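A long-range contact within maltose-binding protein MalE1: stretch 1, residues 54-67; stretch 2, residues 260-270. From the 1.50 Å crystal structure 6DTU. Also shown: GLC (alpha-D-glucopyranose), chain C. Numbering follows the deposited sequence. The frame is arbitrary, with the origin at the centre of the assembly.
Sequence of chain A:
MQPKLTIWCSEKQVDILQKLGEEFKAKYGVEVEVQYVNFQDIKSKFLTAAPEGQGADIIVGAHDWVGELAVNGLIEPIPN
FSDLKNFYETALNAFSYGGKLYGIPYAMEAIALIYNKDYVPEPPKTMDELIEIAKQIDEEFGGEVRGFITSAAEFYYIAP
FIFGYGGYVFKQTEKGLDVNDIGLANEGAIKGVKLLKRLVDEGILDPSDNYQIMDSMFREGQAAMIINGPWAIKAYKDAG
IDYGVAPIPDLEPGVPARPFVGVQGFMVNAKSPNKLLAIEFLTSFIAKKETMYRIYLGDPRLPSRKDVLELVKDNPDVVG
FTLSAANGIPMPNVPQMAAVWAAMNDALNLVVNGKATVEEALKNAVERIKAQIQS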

# COMPACT_ATOMS: atom_id res chain seq x y z
N GLN A 54 -25.91 0.90 3.77
CA GLN A 54 -25.25 2.15 4.12
C GLN A 54 -23.83 2.25 3.59
O GLN A 54 -23.10 3.17 3.98
N GLY A 55 -23.42 1.36 2.71
CA GLY A 55 -22.10 1.47 2.11
C GLY A 55 -22.06 2.48 0.97
O GLY A 55 -23.05 2.72 0.27
N ALA A 56 -20.88 3.06 0.76
CA ALA A 56 -20.69 3.95 -0.38
C ALA A 56 -20.96 3.20 -1.69
O ALA A 56 -20.87 1.97 -1.76
N ASP A 57 -21.31 3.96 -2.73
CA ASP A 57 -21.50 3.33 -4.03
C ASP A 57 -20.18 2.88 -4.64
O ASP A 57 -20.16 1.91 -5.40
N ILE A 58 -19.09 3.59 -4.34
CA ILE A 58 -17.77 3.31 -4.88
C ILE A 58 -16.77 3.42 -3.74
O ILE A 58 -16.84 4.38 -2.95
N ILE A 59 -15.85 2.46 -3.62
CA ILE A 59 -14.77 2.55 -2.65
C ILE A 59 -13.45 2.54 -3.41
O ILE A 59 -13.31 1.90 -4.45
N VAL A 60 -12.47 3.24 -2.86
CA VAL A 60 -11.14 3.32 -3.45
C VAL A 60 -10.18 2.64 -2.49
O VAL A 60 -10.13 2.98 -1.30
N GLY A 61 -9.37 1.72 -2.99
CA GLY A 61 -8.45 1.04 -2.09
C GLY A 61 -7.61 0.02 -2.80
O GLY A 61 -7.45 0.05 -4.01
N ALA A 62 -7.04 -0.88 -2.01
CA ALA A 62 -5.99 -1.77 -2.50
C ALA A 62 -6.54 -3.11 -2.97
O ALA A 62 -7.60 -3.57 -2.54
N HIS A 63 -5.79 -3.73 -3.88
CA HIS A 63 -6.28 -4.92 -4.56
C HIS A 63 -6.32 -6.15 -3.65
O HIS A 63 -7.02 -7.11 -3.98
N ASP A 64 -5.59 -6.15 -2.54
CA ASP A 64 -5.68 -7.31 -1.64
C ASP A 64 -7.09 -7.49 -1.10
O ASP A 64 -7.42 -8.59 -0.65
N TRP A 65 -7.92 -6.44 -1.14
CA TRP A 65 -9.29 -6.56 -0.66
C TRP A 65 -10.18 -7.39 -1.58
O TRP A 65 -11.24 -7.85 -1.14
N VAL A 66 -9.78 -7.61 -2.84
CA VAL A 66 -10.73 -8.03 -3.87
C VAL A 66 -11.34 -9.39 -3.55
O VAL A 66 -12.56 -9.56 -3.63
N GLY A 67 -10.51 -10.39 -3.25
CA GLY A 67 -11.05 -11.73 -3.04
C GLY A 67 -12.07 -11.81 -1.92
O GLY A 67 -13.15 -12.37 -2.08
N PHE A 260 6.17 -5.49 -0.65
CA PHE A 260 4.88 -5.75 -1.28
C PHE A 260 4.68 -4.83 -2.47
O PHE A 260 5.07 -3.65 -2.45
N VAL A 261 4.05 -5.35 -3.52
CA VAL A 261 3.53 -4.53 -4.60
C VAL A 261 2.02 -4.46 -4.49
O VAL A 261 1.36 -5.50 -4.32
N GLY A 262 1.47 -3.25 -4.48
CA GLY A 262 0.03 -3.05 -4.36
C GLY A 262 -0.51 -2.33 -5.58
O GLY A 262 0.20 -1.57 -6.23
N VAL A 263 -1.78 -2.59 -5.89
CA VAL A 263 -2.49 -1.86 -6.94
C VAL A 263 -3.68 -1.18 -6.30
O VAL A 263 -4.40 -1.79 -5.51
N GLN A 264 -3.86 0.11 -6.59
CA GLN A 264 -4.96 0.91 -6.05
C GLN A 264 -5.99 1.10 -7.15
O GLN A 264 -5.62 1.25 -8.33
N GLY A 265 -7.27 1.04 -6.79
CA GLY A 265 -8.33 1.09 -7.78
C GLY A 265 -9.69 1.39 -7.18
O GLY A 265 -9.86 1.53 -5.97
N PHE A 266 -10.66 1.49 -8.08
CA PHE A 266 -12.03 1.85 -7.77
C PHE A 266 -12.90 0.60 -7.85
O PHE A 266 -12.92 -0.07 -8.88
N MET A 267 -13.64 0.33 -6.78
CA MET A 267 -14.53 -0.83 -6.70
C MET A 267 -15.96 -0.35 -6.48
O MET A 267 -16.17 0.68 -5.86
N VAL A 268 -16.93 -1.10 -7.01
CA VAL A 268 -18.34 -0.72 -6.98
C VAL A 268 -19.08 -1.61 -5.98
O VAL A 268 -18.89 -2.83 -5.96
N ASN A 269 -19.92 -0.99 -5.16
CA ASN A 269 -20.72 -1.70 -4.16
C ASN A 269 -21.81 -2.50 -4.86
O ASN A 269 -22.73 -1.92 -5.46
N ALA A 270 -21.76 -3.84 -4.74
CA ALA A 270 -22.76 -4.69 -5.37
C ALA A 270 -24.13 -4.55 -4.73
O ALA A 270 -25.13 -4.97 -5.34

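The two stretches pair as antiparallel strands, with Ile 58 to Ala 62 running against Gln 264 to Val 268, their N-to-C directions 153° apart and a closest axis approach of 4.7 Å. Register fixes the backbone donors and acceptors. At the hydrogen-bonded pair Ile 59 and Met 267, each N donates to the partner's O, Ile 59 N to Met 267 O at 2.9 Å and Met 267 N to Ile 59 O at 2.8 Å. Gly 61 and Gly 265 repeat the pattern, Gly 61 N to Gly 265 O and Gly 265 N to Gly 61 O, both 3.0 Å. Next along the chain, Asn 269 N donates to Asp 57 O at 2.9 Å and 178°, almost perfectly linear.

Side chains take over at both ends of the ladder. His 63 (chi1 p, 78°) accepts at ND1 from Val 263 N, 2.9 Å and 151°; because ND1 is the acceptor here, it carries no proton in this bond, and NE2 is satisfied elsewhere in the structure. The return bond, His 63 N to Val 263 O at 2.9 Å, is weak, its angle only 127°. Val 263 N, Val 261 O and Gly 262 CA all lie at the edge of the imidazole. At the other end Asn 269 (chi1 t) points toward stretch 1, and its ND2 donates to Ala 56 O at 3.0 Å and to water 1, also at 3.0 Å. The same water accepts from Gly 55 N at 3.0 Å, so one oxygen links the two stretches.

Apolar packing divides between the sheet faces. On one, Phe 266 (chi1 m) places CD1 3.6 Å from Val 60 CG2 and 4.2 Å from Ile 58 CG2, the latter at its ring edge. Farther along this face, Ala 62 CB lies 3.8 Å from Gln 264 NE2, whose hydrogen bond is made elsewhere.

The opposite face belongs largely to Met 267 (m, t, m), which has 132 Å² covered by stretch 1, the largest value in either stretch. Its CB meets Ile 59 CG1 (chi1 p) at 3.9 Å, and its CE lies 3.6 Å from Trp 65 CE3 and 3.7 Å from Gly 61 N. Gly 61 leaves room for the indole: an ideal CB there would fall 2.0 Å from Trp 65 CH2.

Trp 65 (chi1 m) also serves the glucose, NE1 donating to GLC O3 at 2.9 Å. Asp 64 (chi1 p) accepts with both carboxylate oxygens, OD1 from GLC O2 and OD2 from GLC O3, each at 2.7 Å.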

# COMPACT_ATOMS: atom_id res chain seq x y z
CB GLN A 54 -25.25 2.37 5.64
CG GLN A 54 -26.64 2.45 6.23
CD GLN A 54 -26.69 3.03 7.63
OE1 GLN A 54 -25.75 2.89 8.41
NE2 GLN A 54 -27.80 3.69 7.95
CB ALA A 56 -19.24 4.44 -0.42
CB ASP A 57 -22.19 4.30 -4.98
CG ASP A 57 -23.48 4.85 -4.37
OD1 ASP A 57 -24.48 4.11 -4.33
OD2 ASP A 57 -23.50 6.01 -3.90
CB ILE A 58 -17.43 4.34 -5.97
CG1 ILE A 58 -18.37 4.18 -7.18
CG2 ILE A 58 -15.98 4.26 -6.39
CD1 ILE A 58 -18.25 5.33 -8.19
CB ILE A 59 -14.83 1.48 -1.53
CG1 ILE A 59 -14.70 0.07 -2.12
CG2 ILE A 59 -16.08 1.66 -0.69
CD1 ILE A 59 -14.57 -1.03 -1.07
CB VAL A 60 -10.73 4.78 -3.71
CG1 VAL A 60 -9.36 4.83 -4.37
CG2 VAL A 60 -11.79 5.53 -4.54
CB ALA A 62 -4.92 -2.00 -1.44
CB HIS A 63 -5.44 -5.23 -5.79
CG HIS A 63 -4.14 -5.88 -5.47
ND1 HIS A 63 -2.99 -5.17 -5.22
CD2 HIS A 63 -3.80 -7.19 -5.37
CE1 HIS A 63 -1.99 -6.00 -4.97
NE2 HIS A 63 -2.46 -7.24 -5.07
CB ASP A 64 -4.69 -7.21 -0.47
CG ASP A 64 -4.95 -6.00 0.43
OD1 ASP A 64 -4.75 -4.87 -0.07
OD2 ASP A 64 -5.33 -6.18 1.61
CB TRP A 65 -9.95 -5.19 -0.59
CG TRP A 65 -9.26 -4.14 0.21
CD1 TRP A 65 -8.15 -4.28 1.01
CD2 TRP A 65 -9.65 -2.77 0.30
NE1 TRP A 65 -7.84 -3.07 1.60
CE2 TRP A 65 -8.74 -2.13 1.18
CE3 TRP A 65 -10.68 -2.02 -0.28
CZ2 TRP A 65 -8.84 -0.76 1.50
CZ3 TRP A 65 -10.77 -0.65 0.04
CH2 TRP A 65 -9.84 -0.04 0.89
CB VAL A 66 -10.08 -8.00 -5.27
CG1 VAL A 66 -10.97 -8.70 -6.27
CG2 VAL A 66 -9.81 -6.60 -5.71
CB PHE A 260 3.75 -5.49 -0.28
CG PHE A 260 3.35 -6.68 0.58
CD1 PHE A 260 3.00 -7.91 0.02
CD2 PHE A 260 3.29 -6.55 1.95
CE1 PHE A 260 2.61 -8.99 0.86
CE2 PHE A 260 2.93 -7.60 2.76
CZ PHE A 260 2.58 -8.81 2.22
CB VAL A 261 4.01 -5.04 -5.97
CG1 VAL A 261 3.30 -4.32 -7.12
CG2 VAL A 261 5.52 -4.87 -6.06
CB VAL A 263 -2.89 -2.79 -8.11
CG1 VAL A 263 -3.46 -1.97 -9.24
CG2 VAL A 263 -1.68 -3.60 -8.59
CB GLN A 264 -4.45 2.30 -5.62
CG GLN A 264 -3.46 2.28 -4.46
CD GLN A 264 -4.14 2.09 -3.12
OE1 GLN A 264 -5.29 2.52 -2.92
NE2 GLN A 264 -3.45 1.46 -2.19
CB PHE A 266 -12.53 2.87 -8.79
CG PHE A 266 -11.78 4.19 -8.80
CD1 PHE A 266 -12.29 5.29 -8.11
CD2 PHE A 266 -10.58 4.34 -9.49
CE1 PHE A 266 -11.61 6.53 -8.09
CE2 PHE A 266 -9.88 5.58 -9.47
CZ PHE A 266 -10.41 6.67 -8.78
CB MET A 267 -14.12 -1.72 -5.56
CG MET A 267 -12.82 -2.42 -5.85
SD MET A 267 -11.95 -2.96 -4.37
CE MET A 267 -11.17 -1.44 -3.81
CB VAL A 268 -18.97 -0.82 -8.39
CG1 VAL A 268 -20.48 -0.55 -8.32
CG2 VAL A 268 -18.29 0.15 -9.33
CB ASN A 269 -21.36 -0.65 -3.26
CG ASN A 269 -22.19 -1.24 -2.12
OD1 ASN A 269 -22.40 -2.44 -2.00
ND2 ASN A 269 -22.66 -0.35 -1.26
CB ALA A 270 -22.33 -6.16 -5.34
C1 GLC C . -2.11 -2.87 3.34
C2 GLC C . -3.34 -3.53 2.85
C3 GLC C . -4.48 -3.34 3.79
C4 GLC C . -4.19 -3.87 5.14
C5 GLC C . -2.92 -3.20 5.72
C6 GLC C . -2.52 -3.79 6.93
O2 GLC C . -3.69 -2.96 1.56
O3 GLC C . -5.67 -4.01 3.26
O4 GLC C . -5.32 -3.56 6.00
O5 GLC C . -1.77 -3.37 4.69
O6 GLC C . -1.40 -3.08 7.41
O HOH W 1 -24.71 -0.68 0.85